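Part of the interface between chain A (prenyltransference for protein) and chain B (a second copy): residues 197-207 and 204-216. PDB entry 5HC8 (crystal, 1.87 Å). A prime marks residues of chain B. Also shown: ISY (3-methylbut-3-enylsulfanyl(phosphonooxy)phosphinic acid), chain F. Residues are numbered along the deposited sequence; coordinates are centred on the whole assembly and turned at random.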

# COMPACT_ATOMS: atom_id res chain seq x y z
N GLU A 197 -12.19 8.77 0.47
CA GLU A 197 -11.24 8.32 1.50
C GLU A 197 -9.92 8.00 0.82
O GLU A 197 -9.91 7.45 -0.33
N GLN A 198 -8.83 8.26 1.53
CA GLN A 198 -7.49 8.06 1.01
C GLN A 198 -6.76 7.02 1.88
O GLN A 198 -6.04 7.37 2.81
N ARG A 199 -7.01 5.76 1.56
CA ARG A 199 -6.51 4.62 2.32
C ARG A 199 -6.88 3.38 1.49
O ARG A 199 -7.73 3.45 0.61
N LEU A 200 -6.20 2.30 1.81
CA LEU A 200 -6.33 1.01 1.13
C LEU A 200 -7.35 0.12 1.77
O LEU A 200 -7.89 -0.78 1.09
N SER A 201 -7.63 0.32 3.06
CA SER A 201 -8.61 -0.54 3.74
C SER A 201 -8.41 -2.05 3.60
O SER A 201 -9.36 -2.83 3.58
N ASN A 202 -7.15 -2.45 3.53
CA ASN A 202 -6.71 -3.83 3.49
C ASN A 202 -7.06 -4.49 2.16
O ASN A 202 -7.34 -5.71 2.05
N PHE A 203 -7.04 -3.67 1.10
CA PHE A 203 -6.95 -4.23 -0.26
C PHE A 203 -5.54 -4.77 -0.52
O PHE A 203 -4.76 -5.07 0.42
N PHE A 204 -5.19 -4.94 -1.80
CA PHE A 204 -3.82 -5.26 -2.13
C PHE A 204 -2.81 -4.46 -1.35
O PHE A 204 -2.91 -3.22 -1.17
N LEU A 205 -1.73 -5.13 -0.96
CA LEU A 205 -0.62 -4.48 -0.31
C LEU A 205 0.63 -4.85 -1.10
O LEU A 205 1.26 -3.98 -1.65
N TRP A 206 1.01 -6.15 -1.15
CA TRP A 206 2.15 -6.59 -1.94
C TRP A 206 2.09 -6.02 -3.38
O TRP A 206 3.14 -5.64 -3.95
N GLN A 207 0.89 -6.01 -3.91
CA GLN A 207 0.64 -5.63 -5.29
C GLN A 207 0.88 -4.18 -5.64
O GLN A 207 0.91 -3.88 -6.85
N PHE B 204 6.77 1.04 2.78
CA PHE B 204 5.92 0.07 3.44
C PHE B 204 4.78 -0.41 2.57
O PHE B 204 4.07 0.37 1.89
N LEU B 205 4.49 -1.70 2.68
CA LEU B 205 3.36 -2.29 2.02
C LEU B 205 2.55 -3.02 3.08
O LEU B 205 1.42 -2.66 3.32
N TRP B 206 3.12 -4.07 3.73
CA TRP B 206 2.44 -4.77 4.80
C TRP B 206 1.86 -3.78 5.85
O TRP B 206 0.75 -4.00 6.38
N GLN B 207 2.66 -2.77 6.12
CA GLN B 207 2.36 -1.80 7.16
C GLN B 207 1.17 -0.90 6.92
O GLN B 207 0.75 -0.23 7.88
N LEU B 208 0.61 -0.87 5.72
CA LEU B 208 -0.33 0.20 5.30
C LEU B 208 -1.80 -0.10 5.10
O LEU B 208 -2.43 0.68 4.40
N PRO B 209 -2.38 -1.24 5.65
CA PRO B 209 -3.76 -1.60 5.28
C PRO B 209 -4.78 -0.53 5.68
O PRO B 209 -5.71 -0.33 4.93
N PHE B 210 -4.52 0.21 6.75
CA PHE B 210 -5.50 1.24 7.24
C PHE B 210 -4.94 2.59 7.43
O PHE B 210 -5.64 3.48 7.89
N THR B 211 -3.65 2.78 7.14
CA THR B 211 -3.05 4.08 7.13
C THR B 211 -3.79 5.15 6.28
O THR B 211 -4.24 4.91 5.15
N GLU B 212 -3.98 6.32 6.87
CA GLU B 212 -4.49 7.50 6.14
C GLU B 212 -3.37 8.06 5.33
O GLU B 212 -2.27 8.29 5.85
N PHE B 213 -3.62 8.30 4.05
CA PHE B 213 -2.66 8.94 3.17
C PHE B 213 -2.94 10.44 3.02
O PHE B 213 -4.09 10.87 2.88
N TYR B 214 -1.88 11.22 3.09
CA TYR B 214 -1.90 12.62 2.84
C TYR B 214 -0.84 13.01 1.83
O TYR B 214 0.35 12.78 2.03
N PHE B 215 -1.28 13.58 0.72
CA PHE B 215 -0.39 13.96 -0.36
C PHE B 215 -0.39 15.47 -0.48
O PHE B 215 -1.46 16.06 -0.54
N THR B 216 0.78 16.10 -0.46
CA THR B 216 0.90 17.53 -0.60
C THR B 216 1.73 17.79 -1.84
O THR B 216 2.75 17.13 -1.98

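The two stretches run antiparallel, from Gln198 beside Phe213′ to Leu205 beside Leu205′. Leu200 and Phe213′ both point toward the opposite stretch. Leu200 (m, t) sets CG 3.7 Å from Phe213′ CZ, and its CD1 lies 3.8 Å from Leu208′ O. Phe213′ is m at chi1, and one face of its ring lies over Arg199 CA. Phe213′ N donates to Gln198 O at 2.9 Å.

Arg199 leaves sideways with chi1 p, then extends through t, t. This carries the guanidinium to Glu212′, where Arg199 NH1 meets Glu212′ OE2 at 2.7 Å in a salt bridge. Glu212′ folds m, m, which brings its carboxylate nearer. The same guanidinium binds ISY: Arg199 NH2 lies 2.8 Å from ISY O4, and Arg199 NE 3.0 Å from ISY O5. Ser201 (m) adds OG to ISY O5 at 2.7 Å.

Phe210′ starts away, but chi1 m returns its ring, and CZ reaches Asn202 CB at 3.7 Å. Asn202 is t, and its N donates to Pro209′ O at 2.9 Å. Leu205 (m, t) packs CD1 4.2 Å from Pro209′ CB. Its twin Leu205′ has the same rotamer and places CD2 3.6 Å from Leu205 O.

Water 2 accepts from Gln198 NE2 (2.7 Å) and Phe215′ N (2.9 Å). Water 3 accepts from Leu200 N at 2.8 Å.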

# COMPACT_ATOMS: atom_id res chain seq x y z
CB GLU A 197 -11.73 7.12 2.31
CG GLU A 197 -13.15 7.28 2.88
CD GLU A 197 -13.28 8.34 3.96
OE1 GLU A 197 -14.44 8.71 4.24
OE2 GLU A 197 -12.29 8.84 4.54
CB GLN A 198 -6.76 9.40 0.97
CG GLN A 198 -7.37 10.37 -0.03
CD GLN A 198 -6.80 11.78 0.20
OE1 GLN A 198 -7.25 12.55 1.09
NE2 GLN A 198 -5.79 12.05 -0.47
CB ARG A 199 -7.09 4.54 3.75
CG ARG A 199 -8.60 4.48 3.84
CD ARG A 199 -9.09 4.20 5.24
NE ARG A 199 -10.57 4.26 5.32
CZ ARG A 199 -11.30 5.30 5.70
NH1 ARG A 199 -10.73 6.42 6.12
NH2 ARG A 199 -12.63 5.19 5.68
CB LEU A 200 -4.95 0.33 1.09
CG LEU A 200 -3.85 1.18 0.42
CD1 LEU A 200 -2.52 0.44 0.58
CD2 LEU A 200 -4.15 1.40 -1.06
CB SER A 201 -10.06 -0.18 3.34
OG SER A 201 -10.25 1.21 3.48
CB ASN A 202 -7.10 -4.63 4.76
CG ASN A 202 -6.48 -5.99 4.79
OD1 ASN A 202 -5.32 -6.16 4.47
ND2 ASN A 202 -7.28 -6.99 5.10
CB PHE A 203 -7.43 -3.17 -1.28
CG PHE A 203 -7.69 -3.65 -2.70
CD1 PHE A 203 -8.29 -4.89 -3.00
CD2 PHE A 203 -7.42 -2.78 -3.75
CE1 PHE A 203 -8.50 -5.30 -4.29
CE2 PHE A 203 -7.66 -3.17 -5.08
CZ PHE A 203 -8.24 -4.42 -5.36
CB PHE A 204 -3.51 -4.95 -3.65
CG PHE A 204 -4.27 -5.74 -4.67
CD1 PHE A 204 -4.54 -7.09 -4.54
CD2 PHE A 204 -4.68 -5.13 -5.86
CE1 PHE A 204 -5.24 -7.77 -5.49
CE2 PHE A 204 -5.37 -5.83 -6.87
CZ PHE A 204 -5.64 -7.18 -6.70
CB LEU A 205 -0.49 -4.93 1.18
CG LEU A 205 -1.73 -4.54 2.03
CD1 LEU A 205 -1.55 -5.13 3.44
CD2 LEU A 205 -1.93 -3.07 2.12
CB TRP A 206 2.20 -8.10 -2.02
CG TRP A 206 3.20 -8.62 -3.00
CD1 TRP A 206 3.05 -8.73 -4.35
CD2 TRP A 206 4.55 -9.02 -2.70
NE1 TRP A 206 4.21 -9.22 -4.91
CE2 TRP A 206 5.16 -9.39 -3.91
CE3 TRP A 206 5.27 -9.16 -1.52
CZ2 TRP A 206 6.46 -9.88 -3.96
CZ3 TRP A 206 6.57 -9.54 -1.58
CH2 TRP A 206 7.15 -9.97 -2.79
CB GLN A 207 -0.72 -6.13 -5.79
CG GLN A 207 -0.88 -7.65 -5.82
CD GLN A 207 -1.25 -8.34 -4.49
OE1 GLN A 207 -1.28 -7.70 -3.41
NE2 GLN A 207 -1.53 -9.65 -4.57
CB PHE B 204 5.23 0.69 4.72
CG PHE B 204 6.14 1.11 5.84
CD1 PHE B 204 7.24 0.38 6.22
CD2 PHE B 204 5.84 2.26 6.58
CE1 PHE B 204 8.05 0.81 7.24
CE2 PHE B 204 6.64 2.68 7.66
CZ PHE B 204 7.76 1.94 8.02
CB LEU B 205 3.80 -3.27 0.88
CG LEU B 205 4.59 -2.55 -0.24
CD1 LEU B 205 5.09 -3.63 -1.23
CD2 LEU B 205 3.79 -1.53 -0.96
CB TRP B 206 3.38 -5.73 5.50
CG TRP B 206 2.83 -6.31 6.76
CD1 TRP B 206 2.79 -5.72 7.99
CD2 TRP B 206 2.16 -7.58 6.88
NE1 TRP B 206 2.16 -6.57 8.88
CE2 TRP B 206 1.75 -7.71 8.22
CE3 TRP B 206 1.91 -8.63 6.00
CZ2 TRP B 206 1.11 -8.86 8.68
CZ3 TRP B 206 1.19 -9.70 6.42
CH2 TRP B 206 0.86 -9.85 7.78
CB GLN B 207 3.61 -1.01 7.59
CG GLN B 207 4.72 -1.85 8.22
CD GLN B 207 5.66 -2.59 7.25
OE1 GLN B 207 5.45 -2.61 6.00
NE2 GLN B 207 6.72 -3.20 7.81
CB LEU B 208 0.22 0.88 3.98
CG LEU B 208 1.61 1.50 4.06
CD1 LEU B 208 1.82 2.30 2.75
CD2 LEU B 208 1.78 2.46 5.24
CB PRO B 209 -4.02 -2.94 6.04
CG PRO B 209 -2.99 -2.99 7.13
CD PRO B 209 -1.82 -2.17 6.65
CB PHE B 210 -6.28 0.72 8.48
CG PHE B 210 -7.14 -0.53 8.16
CD1 PHE B 210 -8.32 -0.41 7.46
CD2 PHE B 210 -6.69 -1.77 8.52
CE1 PHE B 210 -9.08 -1.52 7.14
CE2 PHE B 210 -7.44 -2.91 8.20
CZ PHE B 210 -8.61 -2.77 7.52
CB THR B 211 -1.65 3.92 6.55
OG1 THR B 211 -0.97 2.86 7.27
CG2 THR B 211 -0.87 5.21 6.59
CB GLU B 212 -5.02 8.52 7.17
CG GLU B 212 -6.26 8.02 7.89
CD GLU B 212 -7.47 7.87 6.97
OE1 GLU B 212 -7.54 8.57 5.97
OE2 GLU B 212 -8.31 7.02 7.23
CB PHE B 213 -2.73 8.32 1.78
CG PHE B 213 -2.44 6.84 1.72
CD1 PHE B 213 -1.70 6.19 2.68
CD2 PHE B 213 -2.93 6.11 0.71
CE1 PHE B 213 -1.40 4.83 2.55
CE2 PHE B 213 -2.65 4.76 0.57
CZ PHE B 213 -1.86 4.11 1.47
CB TYR B 214 -1.66 13.32 4.15
CG TYR B 214 -1.61 14.85 4.07
CD1 TYR B 214 -2.75 15.62 4.09
CD2 TYR B 214 -0.38 15.52 3.95
CE1 TYR B 214 -2.70 17.00 4.03
CE2 TYR B 214 -0.30 16.88 3.86
CZ TYR B 214 -1.44 17.62 3.93
OH TYR B 214 -1.31 18.98 3.91
CB PHE B 215 -0.91 13.35 -1.64
CG PHE B 215 -1.00 11.85 -1.61
CD1 PHE B 215 0.10 11.07 -1.78
CD2 PHE B 215 -2.25 11.21 -1.43
CE1 PHE B 215 0.01 9.69 -1.74
CE2 PHE B 215 -2.31 9.82 -1.41
CZ PHE B 215 -1.18 9.07 -1.54
CB THR B 216 1.95 18.21 0.25
OG1 THR B 216 2.37 17.47 1.39
CG2 THR B 216 1.62 19.52 0.44
P1 ISY F . -13.19 1.58 5.33
O2 ISY F . -13.68 0.18 4.59
P3 ISY F . -14.82 -0.03 3.52
O4 ISY F . -13.52 2.84 4.44
O5 ISY F . -11.70 1.56 5.76
O6 ISY F . -14.03 1.64 6.60
O7 ISY F . -15.96 0.90 3.77
O8 ISY F . -15.15 -1.59 3.43
S9 ISY F . -13.95 0.64 1.69
C10 ISY F . -13.05 -0.81 1.21
C11 ISY F . -13.84 -1.27 0.02
C12 ISY F . -14.26 -2.71 -0.15
C13 ISY F . -15.01 -3.08 -1.34
C14 ISY F . -14.10 -3.69 0.95
O HOH W 1 -9.45 9.09 4.19
O HOH W 2 -4.14 13.99 0.53
O HOH W 3 -4.31 2.56 3.89